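Side-chain contacts in uncharacterized protein AF_1796 (Archaeoglobus fulgidus, PDB 1VIM), which is of unknown function but probably binds a carbohydrate derivative and may act as a sugar isomerase: residues E19-H24 and F162-M167; E39-I44 and V174-M179. One frame throughout, in Å; residues are numbered along the deposited sequence.

From the N terminus, helix 12-31 comes first and helix 34-46 follows directly, ahead of the strands of the parallel sheet; helix 160-181 enters near the end. Interaction 1 joins residues 19-24 to 162-167, closing a loop of 137 residues that contains all five strands. Interaction 2 joins 39-44 to 174-179 across 129 residues. The two closures cross rather than nest, because their segments alternate along the chain. Both use helix 160-181, whose N-terminal part meets helix 12-31 and whose C-terminal part meets helix 34-46. The contact centres lie about 21 Å apart, and each is bordered by the second subunit.

Interaction 1 of 2, residues E19-H24 and F162-M167; sequences EVVSEH and FELTAM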
# COMPACT_ATOMS: atom_id res chain seq x y z
N GLU A 19 -6.26 15.61 27.32
CA GLU A 19 -6.26 17.02 27.72
C GLU A 19 -5.32 17.80 26.83
O GLU A 19 -5.67 18.88 26.36
CB GLU A 19 -5.86 17.19 29.19
CG GLU A 19 -6.02 18.62 29.76
CD GLU A 19 -5.02 19.67 29.26
OE1 GLU A 19 -3.83 19.36 29.16
OE2 GLU A 19 -5.42 20.84 28.98
N VAL A 20 -4.13 17.27 26.57
CA VAL A 20 -3.16 17.95 25.70
C VAL A 20 -3.74 18.13 24.29
O VAL A 20 -3.64 19.21 23.73
CB VAL A 20 -1.81 17.21 25.65
CG1 VAL A 20 -0.87 17.86 24.61
CG2 VAL A 20 -1.19 17.21 27.02
N VAL A 21 -4.37 17.08 23.74
CA VAL A 21 -5.00 17.21 22.42
C VAL A 21 -6.03 18.36 22.43
O VAL A 21 -6.01 19.18 21.51
CB VAL A 21 -5.66 15.87 21.99
CG1 VAL A 21 -6.48 16.05 20.69
CG2 VAL A 21 -4.57 14.85 21.75
N SER A 22 -6.87 18.42 23.48
CA SER A 22 -7.85 19.51 23.62
C SER A 22 -7.18 20.87 23.54
O SER A 22 -7.64 21.78 22.81
CB SER A 22 -8.57 19.38 24.96
OG SER A 22 -9.54 18.38 24.88
N GLU A 23 -6.07 21.02 24.25
CA GLU A 23 -5.38 22.30 24.28
C GLU A 23 -4.80 22.65 22.93
O GLU A 23 -4.83 23.80 22.51
CB GLU A 23 -4.28 22.28 25.35
CG GLU A 23 -3.54 23.60 25.51
CD GLU A 23 -4.32 24.67 26.25
OE1 GLU A 23 -5.47 24.41 26.67
OE2 GLU A 23 -3.76 25.78 26.39
N HIS A 24 -4.28 21.64 22.23
CA HIS A 24 -3.72 21.88 20.90
C HIS A 24 -4.76 22.24 19.86
O HIS A 24 -4.47 23.04 18.98
CB HIS A 24 -2.86 20.68 20.48
CG HIS A 24 -1.52 20.69 21.14
ND1 HIS A 24 -0.36 20.84 20.43
CD2 HIS A 24 -1.17 20.62 22.45
CE1 HIS A 24 0.66 20.85 21.28
NE2 HIS A 24 0.19 20.72 22.51
N PHE A 162 1.84 16.81 16.06
CA PHE A 162 1.76 17.40 14.73
C PHE A 162 0.79 16.56 13.86
O PHE A 162 -0.06 17.11 13.14
CB PHE A 162 3.12 17.43 14.01
CG PHE A 162 2.99 17.72 12.54
CD1 PHE A 162 2.73 19.02 12.12
CD2 PHE A 162 3.03 16.68 11.60
CE1 PHE A 162 2.54 19.31 10.76
CE2 PHE A 162 2.82 16.94 10.25
CZ PHE A 162 2.59 18.25 9.82
N GLU A 163 0.91 15.24 13.90
CA GLU A 163 0.13 14.41 13.00
C GLU A 163 -1.36 14.53 13.29
O GLU A 163 -2.15 14.73 12.39
CB GLU A 163 0.57 12.95 13.12
CG GLU A 163 2.01 12.78 12.65
CD GLU A 163 2.60 11.47 13.02
OE1 GLU A 163 1.93 10.69 13.71
OE2 GLU A 163 3.77 11.27 12.62
N LEU A 164 -1.74 14.48 14.57
CA LEU A 164 -3.15 14.64 14.91
C LEU A 164 -3.66 16.03 14.53
O LEU A 164 -4.76 16.18 14.02
CB LEU A 164 -3.36 14.43 16.42
CG LEU A 164 -3.16 13.02 16.91
CD1 LEU A 164 -3.29 13.00 18.42
CD2 LEU A 164 -4.14 12.07 16.22
N THR A 165 -2.86 17.04 14.78
CA THR A 165 -3.31 18.39 14.52
C THR A 165 -3.44 18.61 13.01
O THR A 165 -4.38 19.26 12.55
CB THR A 165 -2.34 19.40 15.14
OG1 THR A 165 -2.20 19.13 16.54
CG2 THR A 165 -2.91 20.84 15.07
N ALA A 166 -2.50 18.07 12.24
CA ALA A 166 -2.55 18.19 10.79
C ALA A 166 -3.77 17.45 10.22
O ALA A 166 -4.46 17.96 9.33
CB ALA A 166 -1.23 17.67 10.16
N MET A 167 -4.08 16.27 10.76
CA MET A 167 -5.26 15.55 10.32
C MET A 167 -6.51 16.37 10.59
O MET A 167 -7.38 16.50 9.71
CB MET A 167 -5.36 14.19 11.04
CG MET A 167 -6.45 13.29 10.44
SD MET A 167 -6.24 12.77 8.65
CE MET A 167 -7.17 14.06 7.64
O HOH W 1 -0.73 21.08 17.72
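Thr-165 OG1 is held between a water and its own helix: the water donates to it from 2.7 Å, and OG1 is also hydrogen-bonded to the carbonyl oxygen of Met-161, one turn back. The same water lies in the ring plane of His-24, 2.7 Å from ND1, so the polar link between the two segments runs through water. NE2 of that imidazole is bonded to Glu-147; with both ring nitrogens engaged, the rotation of the ring is fixed, and the nearby carboxylate would probably favour a proton on NE2. Direct contact between His-24 and Thr-165 is looser, CB of the histidine standing 4.3 Å from OG1 of the threonine. These residues join helix 12-31, at the N-terminal end of the chain, to the first turns of helix 160-181, the long helix that follows the five-stranded parallel sheet of the SIS fold. One turn back along helix 12-31 the contact becomes apolar. Val-21 CG2 meets Leu-164 CD1 at 4.0 Å, the two side chains crossing at about a right angle. The first torsion of Leu-164 (chi1 -69°) sets CG opposite the carbonyl carbon, and an extended chi2 of 176° carries CD1 onward to the valine methyl. Met-161 also packs on Val-21 and His-24, while Phe-17 covers Leu-164 from helix 12-31. Asp-171 of the second subunit packs against Leu-164, placing this apolar patch beside the subunit interface.

Interaction 2 of 2, residues E39-I44 and V174-M179; sequences EMIKLI and VAEIMM
Ile-41 reaches across to helix 160-181 and touches two successive residues with different parts of its longer branch. Its terminal CD1 comes to 3.8 Å from CG of Glu-176, and CG1, one bond nearer the backbone, lies 4.1 Å from CG1 of Ile-177. The two isoleucines slide past each other in opposite directions, whereas Ile-41 and the glutamate cross at about a right angle. Both isoleucines carry CG1 beside the backbone N (chi1 -69° in Ile-41 and -65° in Ile-177), which brings the two longer branches alongside each other. This is the tightly packed part, and it lies where the backbones come nearest, with Ile-41 CA and Ile-177 CA 7.5 Å apart. Leu-173 and Gln-180 of helix 160-181 add to the packing around Ile-41.

The contact is looser toward Ile-44, whose CD1 comes no nearer than 4.9 Å to Ile-177 CD1; Tyr-74 touches both Ile-44 and Ile-177 there. Farther round helix 34-46, Glu-39 is exposed to solvent and Lys-42 partly so. Between these sides, Met-40 is buried against strands 118-123 and 136-139, so this helix is packed between the parallel sheet of the SIS domain and helix 160-181.

Chi1 of Glu-176 (179°) points CG away from the backbone N and against Ile-41, and the bend at chi2 turns the carboxylate off to other partners. OE2 is hydrogen-bonded to Gln-180 and to the tag-derived His-11 of the second subunit, and OE1 to the backbone N of Leu-14 of that subunit. One residue thus combines apolar packing within the chain with polar bonding between chains, although one of the three bonds to its buried carboxylate is owed to the tag and is absent from the natural protein.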
# COMPACT_ATOMS: atom_id res chain seq x y z
N GLU A 39 -5.03 30.86 0.57
CA GLU A 39 -4.02 30.65 -0.49
C GLU A 39 -3.91 29.16 -0.83
O GLU A 39 -3.77 28.78 -2.00
CB GLU A 39 -2.64 31.19 -0.07
CG GLU A 39 -2.58 32.70 0.04
CD GLU A 39 -1.38 33.18 0.83
OE1 GLU A 39 -0.53 32.34 1.22
OE2 GLU A 39 -1.29 34.41 1.07
N MET A 40 -3.95 28.32 0.19
CA MET A 40 -3.92 26.87 -0.03
C MET A 40 -5.14 26.39 -0.82
O MET A 40 -5.01 25.64 -1.79
CB MET A 40 -3.82 26.12 1.31
CG MET A 40 -3.86 24.60 1.17
SD MET A 40 -3.47 23.80 2.73
CE MET A 40 -3.49 22.06 2.23
N ILE A 41 -6.33 26.86 -0.43
CA ILE A 41 -7.54 26.52 -1.18
C ILE A 41 -7.44 26.99 -2.63
O ILE A 41 -7.77 26.26 -3.56
CB ILE A 41 -8.80 27.12 -0.51
CG1 ILE A 41 -9.05 26.38 0.80
CG2 ILE A 41 -10.05 26.98 -1.41
CD1 ILE A 41 -10.13 27.01 1.68
N LYS A 42 -6.96 28.22 -2.83
CA LYS A 42 -6.80 28.75 -4.17
C LYS A 42 -5.89 27.88 -5.05
O LYS A 42 -6.23 27.60 -6.22
CB LYS A 42 -6.27 30.19 -4.13
CG LYS A 42 -6.09 30.83 -5.49
N LEU A 43 -4.75 27.43 -4.51
CA LEU A 43 -3.86 26.56 -5.30
C LEU A 43 -4.49 25.20 -5.59
O LEU A 43 -4.37 24.66 -6.70
CB LEU A 43 -2.49 26.35 -4.63
CG LEU A 43 -1.52 27.53 -4.57
CD1 LEU A 43 -0.14 27.01 -4.19
CD2 LEU A 43 -1.45 28.24 -5.90
N ILE A 44 -5.16 24.62 -4.59
CA ILE A 44 -5.87 23.35 -4.83
C ILE A 44 -6.92 23.50 -5.94
O ILE A 44 -7.05 22.65 -6.82
CB ILE A 44 -6.50 22.82 -3.50
CG1 ILE A 44 -5.39 22.24 -2.60
CG2 ILE A 44 -7.57 21.76 -3.78
CD1 ILE A 44 -5.87 22.01 -1.12
N VAL A 174 -11.44 20.55 4.50
CA VAL A 174 -12.49 19.89 3.72
C VAL A 174 -13.85 20.52 4.02
O VAL A 174 -14.62 20.81 3.12
CB VAL A 174 -12.51 18.36 3.97
CG1 VAL A 174 -13.80 17.74 3.47
CG2 VAL A 174 -11.34 17.72 3.28
N ALA A 175 -14.16 20.73 5.30
CA ALA A 175 -15.42 21.36 5.68
C ALA A 175 -15.55 22.73 5.00
O ALA A 175 -16.64 23.10 4.53
CB ALA A 175 -15.48 21.50 7.18
N GLU A 176 -14.47 23.49 4.98
CA GLU A 176 -14.48 24.82 4.38
C GLU A 176 -14.69 24.76 2.88
O GLU A 176 -15.51 25.52 2.32
CB GLU A 176 -13.17 25.53 4.71
CG GLU A 176 -13.04 26.92 4.13
CD GLU A 176 -14.02 27.93 4.70
OE1 GLU A 176 -14.58 27.69 5.80
OE2 GLU A 176 -14.22 28.97 4.03
N ILE A 177 -13.99 23.86 2.20
CA ILE A 177 -14.19 23.68 0.76
C ILE A 177 -15.61 23.23 0.45
O ILE A 177 -16.22 23.71 -0.51
CB ILE A 177 -13.13 22.70 0.18
CG1 ILE A 177 -11.72 23.30 0.30
CG2 ILE A 177 -13.46 22.40 -1.28
CD1 ILE A 177 -10.57 22.32 0.09
N MET A 178 -16.18 22.36 1.28
CA MET A 178 -17.57 21.95 1.03
C MET A 178 -18.50 23.14 1.08
O MET A 178 -19.37 23.28 0.21
CB MET A 178 -18.02 20.92 2.05
CG MET A 178 -17.38 19.55 1.85
SD MET A 178 -17.72 18.46 3.22
CE MET A 178 -19.53 18.14 2.97
N MET A 179 -18.33 23.98 2.09
CA MET A 179 -19.13 25.20 2.21
C MET A 179 -18.98 26.07 0.97
O MET A 179 -20.00 26.52 0.39
CB MET A 179 -18.79 25.96 3.50
CG MET A 179 -19.58 27.26 3.71
SD MET A 179 -18.76 28.67 2.94
CE MET A 179 -19.89 30.00 3.36